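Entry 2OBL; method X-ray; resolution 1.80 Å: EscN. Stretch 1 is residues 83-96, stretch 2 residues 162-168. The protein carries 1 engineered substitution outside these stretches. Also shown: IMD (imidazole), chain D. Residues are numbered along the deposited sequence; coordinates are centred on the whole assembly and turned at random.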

# COMPACT_ATOMS: atom_id res chain seq x y z
N GLY A 83 6.63 -2.45 11.57
CA GLY A 83 6.55 -3.60 10.66
C GLY A 83 6.10 -3.28 9.25
O GLY A 83 5.65 -4.17 8.52
N LYS A 84 6.21 -2.01 8.86
CA LYS A 84 5.77 -1.60 7.53
C LYS A 84 6.43 -2.42 6.43
O LYS A 84 5.75 -2.98 5.59
CB LYS A 84 6.03 -0.10 7.31
CG LYS A 84 5.86 0.36 5.86
CD LYS A 84 6.51 1.72 5.63
CE LYS A 84 8.03 1.68 5.80
NZ LYS A 84 8.87 1.27 4.62
N SER A 85 7.76 -2.51 6.43
CA SER A 85 8.43 -3.19 5.32
C SER A 85 7.99 -4.66 5.22
O SER A 85 7.81 -5.20 4.11
CB SER A 85 9.94 -3.04 5.43
OG SER A 85 10.32 -1.71 5.11
N THR A 86 7.79 -5.29 6.37
CA THR A 86 7.33 -6.68 6.41
C THR A 86 5.95 -6.83 5.76
O THR A 86 5.71 -7.76 4.98
CB THR A 86 7.28 -7.19 7.87
OG1 THR A 86 8.61 -7.20 8.40
CG2 THR A 86 6.73 -8.63 7.91
N LEU A 87 5.04 -5.90 6.07
CA LEU A 87 3.73 -5.89 5.45
C LEU A 87 3.83 -5.66 3.94
O LEU A 87 3.13 -6.32 3.17
CB LEU A 87 2.81 -4.84 6.08
CG LEU A 87 1.44 -4.71 5.42
CD1 LEU A 87 0.61 -6.01 5.52
CD2 LEU A 87 0.66 -3.53 6.03
N LEU A 88 4.68 -4.73 3.53
CA LEU A 88 4.86 -4.46 2.10
C LEU A 88 5.40 -5.72 1.42
O LEU A 88 4.98 -6.06 0.33
CB LEU A 88 5.83 -3.30 1.86
CG LEU A 88 5.40 -1.94 2.40
CD1 LEU A 88 6.26 -0.84 1.82
CD2 LEU A 88 3.94 -1.69 2.07
N GLY A 89 6.34 -6.39 2.06
CA GLY A 89 6.85 -7.65 1.52
C GLY A 89 5.76 -8.69 1.36
O GLY A 89 5.67 -9.37 0.34
N MET A 90 4.92 -8.84 2.38
CA MET A 90 3.85 -9.83 2.34
C MET A 90 2.92 -9.56 1.17
O MET A 90 2.47 -10.47 0.48
CB MET A 90 3.03 -9.78 3.63
CG MET A 90 3.74 -10.39 4.80
SD MET A 90 2.72 -10.24 6.28
CE MET A 90 1.21 -11.02 5.74
N ILE A 91 2.65 -8.28 0.96
CA ILE A 91 1.76 -7.87 -0.12
C ILE A 91 2.37 -8.19 -1.49
O ILE A 91 1.70 -8.75 -2.35
CB ILE A 91 1.38 -6.36 -0.03
CG1 ILE A 91 0.49 -6.11 1.20
CG2 ILE A 91 0.63 -5.96 -1.30
CD1 ILE A 91 0.30 -4.62 1.56
N CYS A 92 3.64 -7.84 -1.70
CA CYS A 92 4.29 -8.13 -2.97
C CYS A 92 4.29 -9.63 -3.26
O CYS A 92 4.08 -10.05 -4.40
CB CYS A 92 5.73 -7.60 -3.00
SG CYS A 92 5.89 -5.80 -3.07
N ASN A 93 4.49 -10.44 -2.23
CA ASN A 93 4.59 -11.88 -2.41
C ASN A 93 3.23 -12.57 -2.51
O ASN A 93 3.11 -13.65 -3.08
CB ASN A 93 5.40 -12.49 -1.28
CG ASN A 93 6.85 -12.07 -1.31
OD1 ASN A 93 7.40 -11.80 -2.37
ND2 ASN A 93 7.48 -12.01 -0.14
N GLY A 94 2.21 -11.93 -1.96
CA GLY A 94 0.88 -12.51 -1.88
C GLY A 94 -0.13 -11.95 -2.86
O GLY A 94 -1.14 -12.60 -3.13
N ALA A 95 0.13 -10.76 -3.39
CA ALA A 95 -0.89 -10.06 -4.18
C ALA A 95 -1.20 -10.72 -5.52
O ALA A 95 -0.31 -11.31 -6.17
CB ALA A 95 -0.52 -8.59 -4.38
N SER A 96 -2.45 -10.61 -5.95
CA SER A 96 -2.85 -11.12 -7.26
C SER A 96 -2.55 -10.10 -8.36
O SER A 96 -3.46 -9.53 -8.97
CB SER A 96 -4.32 -11.51 -7.27
OG SER A 96 -4.52 -12.70 -6.53
N VAL A 162 -1.53 -4.60 -12.95
CA VAL A 162 -0.32 -4.09 -12.34
C VAL A 162 -0.56 -3.62 -10.90
O VAL A 162 -1.58 -3.01 -10.60
CB VAL A 162 0.24 -2.91 -13.16
CG1 VAL A 162 1.53 -2.37 -12.54
CG2 VAL A 162 0.46 -3.33 -14.63
N LEU A 163 0.37 -3.93 -10.02
CA LEU A 163 0.40 -3.32 -8.69
C LEU A 163 1.52 -2.30 -8.65
O LEU A 163 2.69 -2.66 -8.80
CB LEU A 163 0.61 -4.37 -7.59
CG LEU A 163 0.86 -3.82 -6.18
CD1 LEU A 163 -0.30 -2.95 -5.73
CD2 LEU A 163 1.14 -4.93 -5.16
N LEU A 164 1.16 -1.03 -8.49
CA LEU A 164 2.15 0.03 -8.30
C LEU A 164 2.29 0.26 -6.80
O LEU A 164 1.30 0.53 -6.11
CB LEU A 164 1.67 1.32 -8.96
CG LEU A 164 2.50 2.59 -8.70
CD1 LEU A 164 3.94 2.43 -9.25
CD2 LEU A 164 1.80 3.78 -9.34
N MET A 165 3.50 0.13 -6.28
CA MET A 165 3.69 0.28 -4.84
C MET A 165 4.77 1.32 -4.58
O MET A 165 5.94 1.12 -4.94
CB MET A 165 4.04 -1.07 -4.19
CG MET A 165 4.38 -0.95 -2.70
SD MET A 165 4.80 -2.50 -1.85
CE MET A 165 3.24 -3.35 -1.81
N MET A 166 4.38 2.43 -3.98
CA MET A 166 5.29 3.55 -3.81
C MET A 166 5.59 3.75 -2.34
O MET A 166 4.71 4.13 -1.57
CB MET A 166 4.68 4.82 -4.40
CG MET A 166 5.60 6.02 -4.20
SD MET A 166 4.96 7.55 -4.87
CE MET A 166 4.44 7.00 -6.47
N ASP A 167 6.83 3.49 -1.95
CA ASP A 167 7.28 3.63 -0.57
C ASP A 167 8.41 4.66 -0.62
O ASP A 167 9.56 4.29 -0.86
CB ASP A 167 7.79 2.27 -0.06
CG ASP A 167 8.10 2.25 1.44
OD1 ASP A 167 7.47 2.99 2.23
OD2 ASP A 167 8.99 1.48 1.86
N SER A 168 8.12 5.95 -0.41
CA SER A 168 6.84 6.45 0.11
C SER A 168 6.42 7.73 -0.60
O SER A 168 7.27 8.44 -1.15
CB SER A 168 7.02 6.81 1.59
OG SER A 168 8.05 7.80 1.74
N1 IMD D . 13.37 2.51 0.30
C2 IMD D . 12.04 2.75 0.32
N3 IMD D . 11.45 1.75 1.03
C4 IMD D . 12.41 0.88 1.44
C5 IMD D . 13.62 1.36 0.97

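How do the two backbones lie against each other? Helix 84-94 runs nearly antiparallel to strand 162-167, at 167° between their directions, with axes 10.8 Å apart at closest approach. That spacing leaves room for a layer of side chains, and no backbone hydrogen bond links the two stretches. Strand residues Leu 163, Met 165 and Asp 167 point toward the helix, while Val 162 and Met 166 point away.

Which bump fills the main hollow? Met 165 does, with the largest covered area of any residue here. Its chain extends through two t rotamers, then turns at chi3 (m), so its tip settles among three helix residues spanning about one turn. Met 165 SD lies 3.9 Å from Leu 88 CB and 3.7 Å from Cys 92 SG, while Met 165 CE reaches to 3.7 Å from Ile 91 CG2. The flexible, unbranched thioether suits such a pocket, where contact is by shape and dispersion.

What closes the packing at the helix's C-terminal end? Leu 163 offers its CD2 methyl to two neighbours, 4.0 Å from Ile 91 CG2 and 4.1 Å from Ala 95 CB. Ile 91 CG2 thus touches both Leu 163 and Met 165, and the short Ala 95 side chain meets the leucine just past the helix.

What joins the stretches at the other end? Lys 84 curls back through p rotamers at chi3 and chi4, bringing NZ 2.8 Å from Asp 167 OD2 in a salt bridge; a weak hydrogen bond joins the same NZ to Asp 167 OD1 at 3.3 Å. Leu 88 CD1 packs 3.6 Å from Asp 167 OD2, bringing a methyl against the carboxylate. The imidazole, probably from the crystallisation liquor, donates from N3 to Asp 167 OD2 at 2.6 Å, so that oxygen serves two donors.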